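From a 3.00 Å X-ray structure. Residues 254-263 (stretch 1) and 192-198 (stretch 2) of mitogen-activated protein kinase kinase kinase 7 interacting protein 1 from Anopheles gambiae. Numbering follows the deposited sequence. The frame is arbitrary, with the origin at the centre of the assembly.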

# COMPACT_ATOMS: atom_id res chain seq x y z
N PHE A 254 1.08 10.09 -11.11
CA PHE A 254 0.04 9.06 -11.02
C PHE A 254 0.20 8.16 -12.22
O PHE A 254 -0.27 8.47 -13.32
CB PHE A 254 -1.37 9.67 -10.98
CG PHE A 254 -2.47 8.64 -10.82
CD1 PHE A 254 -2.81 8.15 -9.56
CD2 PHE A 254 -3.18 8.17 -11.92
CE1 PHE A 254 -3.82 7.21 -9.41
CE2 PHE A 254 -4.20 7.23 -11.78
CZ PHE A 254 -4.52 6.75 -10.52
N GLU A 255 0.90 7.04 -12.01
CA GLU A 255 1.10 6.07 -13.07
C GLU A 255 1.24 4.67 -12.49
O GLU A 255 2.35 4.20 -12.27
CB GLU A 255 2.31 6.46 -13.90
CG GLU A 255 2.34 5.77 -15.24
CD GLU A 255 2.42 6.75 -16.38
OE1 GLU A 255 2.11 6.35 -17.54
OE2 GLU A 255 2.78 7.93 -16.13
N PRO A 256 0.09 4.01 -12.21
CA PRO A 256 0.05 2.70 -11.58
C PRO A 256 0.59 1.63 -12.49
O PRO A 256 0.73 1.87 -13.68
CB PRO A 256 -1.45 2.48 -11.38
CG PRO A 256 -2.08 3.29 -12.43
CD PRO A 256 -1.26 4.51 -12.50
N GLU A 257 0.89 0.47 -11.93
CA GLU A 257 1.45 -0.63 -12.70
C GLU A 257 0.45 -1.78 -12.78
O GLU A 257 -0.12 -2.18 -11.75
CB GLU A 257 2.75 -1.12 -12.06
CG GLU A 257 3.72 -1.76 -13.03
CD GLU A 257 4.71 -0.76 -13.60
OE1 GLU A 257 5.12 -0.95 -14.78
OE2 GLU A 257 5.08 0.21 -12.88
N ILE A 258 0.26 -2.31 -13.99
CA ILE A 258 -0.72 -3.36 -14.22
C ILE A 258 -0.15 -4.58 -14.92
O ILE A 258 0.29 -4.50 -16.07
CB ILE A 258 -1.95 -2.83 -14.99
CG1 ILE A 258 -2.80 -1.96 -14.07
CG2 ILE A 258 -2.81 -3.98 -15.50
CD1 ILE A 258 -3.67 -1.01 -14.80
N VAL A 259 -0.17 -5.71 -14.23
CA VAL A 259 0.33 -6.97 -14.76
C VAL A 259 -0.85 -7.90 -15.04
O VAL A 259 -1.75 -8.04 -14.21
CB VAL A 259 1.36 -7.63 -13.82
CG1 VAL A 259 2.25 -8.61 -14.60
CG2 VAL A 259 2.22 -6.56 -13.12
N GLY A 260 -0.84 -8.54 -16.21
CA GLY A 260 -2.06 -9.09 -16.76
C GLY A 260 -2.10 -10.53 -17.23
O GLY A 260 -1.42 -10.90 -18.18
N GLY A 261 -2.93 -11.33 -16.56
CA GLY A 261 -3.21 -12.68 -17.01
C GLY A 261 -2.20 -13.71 -16.58
O GLY A 261 -1.83 -14.58 -17.37
N ILE A 262 -1.74 -13.61 -15.34
CA ILE A 262 -0.92 -14.64 -14.74
C ILE A 262 -1.83 -15.83 -14.47
O ILE A 262 -2.70 -15.79 -13.59
CB ILE A 262 -0.27 -14.17 -13.43
CG1 ILE A 262 0.63 -12.96 -13.71
CG2 ILE A 262 0.51 -15.30 -12.79
CD1 ILE A 262 0.72 -11.97 -12.54
N GLN A 263 -1.64 -16.89 -15.25
CA GLN A 263 -2.50 -18.04 -15.17
C GLN A 263 -2.16 -18.83 -13.92
O GLN A 263 -1.17 -19.55 -13.88
CB GLN A 263 -2.35 -18.91 -16.42
CG GLN A 263 -3.56 -19.80 -16.73
CD GLN A 263 -3.65 -20.22 -18.20
OE1 GLN A 263 -4.43 -21.10 -18.55
NE2 GLN A 263 -2.84 -19.58 -19.05
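Stretch 2 (192-198) QLSVDHN

Stretch 2 runs nearly antiparallel to stretch 1, the CA direction of Leu-193 to His-197 lying 169° from that of Glu-255 to Ile-262, yet no hydrogen bond joins the two. The backbones stay too far apart for sheet pairing: the CA atoms of Glu-257 and Val-195 are 6.9 Å apart, those of Val-259 and Leu-193 7.2 Å, and those of Pro-256 and His-197 8.7 Å. Side chains bridge the gap.

Stretch 1 is extended from Glu-257 to Gly-260, and alternation sets its pattern: Glu-257 and Val-259 point toward the partner, Ile-258 away. Gly-261, with phi/psi of 83/41, interrupts the regular extended path, and Ile-262 beyond it again points toward stretch 2. Stretch 2 has no regular secondary structure but alternates likewise, with Leu-193, Val-195 and His-197 directed toward stretch 1 and Ser-194 away.

At one end an apolar pair forms: Leu-193, in its m, m conformation, brings CD1 within van der Waals range of CD1 of Ile-262, at 3.8 Å; Ile-262 meets it with chi1 m and a chi2 of 149°, off the wells. Val-259, with chi1 t, packs its CG2 methyl 3.6 Å from the carbonyl O of Leu-193, so Leu-193 is met at its main chain by Val-259 and at its side chain by Ile-262.

At the other end, Glu-257 combines chi1 t with an off-well chi2 of 92°. This bent path carries OE2 to 3.6 Å from NE2 of His-197, at the ring edge and near its plane, and to 3.9 Å from CG1 of Val-195, which chi1 t places on this side. His-197 adopts chi1 m, with ND1 hydrogen-bonded elsewhere in the structure; its CE1 lies 4.0 Å from O of Glu-255.

Gln-192 extends through chi1 t and chi2 t, and its NE2 donates to OD2 of Asp-196 at 3.1 Å, tying together residues that flank Leu-193 and Val-195.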

# COMPACT_ATOMS: atom_id res chain seq x y z
N GLN A 192 7.84 -11.14 -6.69
CA GLN A 192 7.05 -9.90 -6.57
C GLN A 192 6.40 -9.47 -7.89
O GLN A 192 7.09 -9.18 -8.86
CB GLN A 192 7.93 -8.76 -6.01
CG GLN A 192 7.21 -7.41 -5.89
CD GLN A 192 8.02 -6.33 -5.17
OE1 GLN A 192 8.89 -6.61 -4.33
NE2 GLN A 192 7.72 -5.07 -5.48
N LEU A 193 5.07 -9.41 -7.91
CA LEU A 193 4.33 -8.92 -9.08
C LEU A 193 4.16 -7.40 -9.01
O LEU A 193 4.03 -6.72 -10.04
CB LEU A 193 2.95 -9.58 -9.19
CG LEU A 193 2.73 -11.10 -9.31
CD1 LEU A 193 3.77 -11.77 -10.21
CD2 LEU A 193 2.73 -11.72 -7.93
N SER A 194 4.14 -6.89 -7.78
CA SER A 194 4.04 -5.47 -7.51
C SER A 194 5.31 -4.72 -7.93
O SER A 194 6.38 -5.32 -8.13
CB SER A 194 3.75 -5.26 -6.02
OG SER A 194 4.55 -4.25 -5.43
N VAL A 195 5.19 -3.41 -8.10
CA VAL A 195 6.34 -2.55 -8.30
C VAL A 195 6.29 -1.46 -7.24
O VAL A 195 5.34 -0.67 -7.20
CB VAL A 195 6.38 -1.94 -9.73
CG1 VAL A 195 7.19 -0.66 -9.76
CG2 VAL A 195 6.93 -2.96 -10.73
N ASP A 196 7.30 -1.44 -6.38
CA ASP A 196 7.40 -0.46 -5.31
C ASP A 196 7.58 0.93 -5.87
O ASP A 196 8.55 1.19 -6.60
CB ASP A 196 8.56 -0.80 -4.39
CG ASP A 196 8.38 -2.14 -3.73
OD1 ASP A 196 7.30 -2.36 -3.12
OD2 ASP A 196 9.31 -2.98 -3.83
N HIS A 197 6.64 1.81 -5.57
CA HIS A 197 6.75 3.19 -6.01
C HIS A 197 7.21 4.06 -4.85
O HIS A 197 6.45 4.88 -4.36
CB HIS A 197 5.45 3.71 -6.60
CG HIS A 197 5.04 3.01 -7.86
ND1 HIS A 197 3.77 2.52 -8.07
CD2 HIS A 197 5.75 2.71 -8.98
CE1 HIS A 197 3.71 1.95 -9.26
NE2 HIS A 197 4.90 2.05 -9.83
N ASN A 198 8.47 3.85 -4.45
CA ASN A 198 9.14 4.60 -3.39
C ASN A 198 10.66 4.52 -3.53
O ASN A 198 11.17 3.97 -4.51
CB ASN A 198 8.74 4.05 -2.03
CG ASN A 198 8.87 2.56 -1.96
OD1 ASN A 198 7.93 1.87 -1.56
ND2 ASN A 198 10.03 2.04 -2.36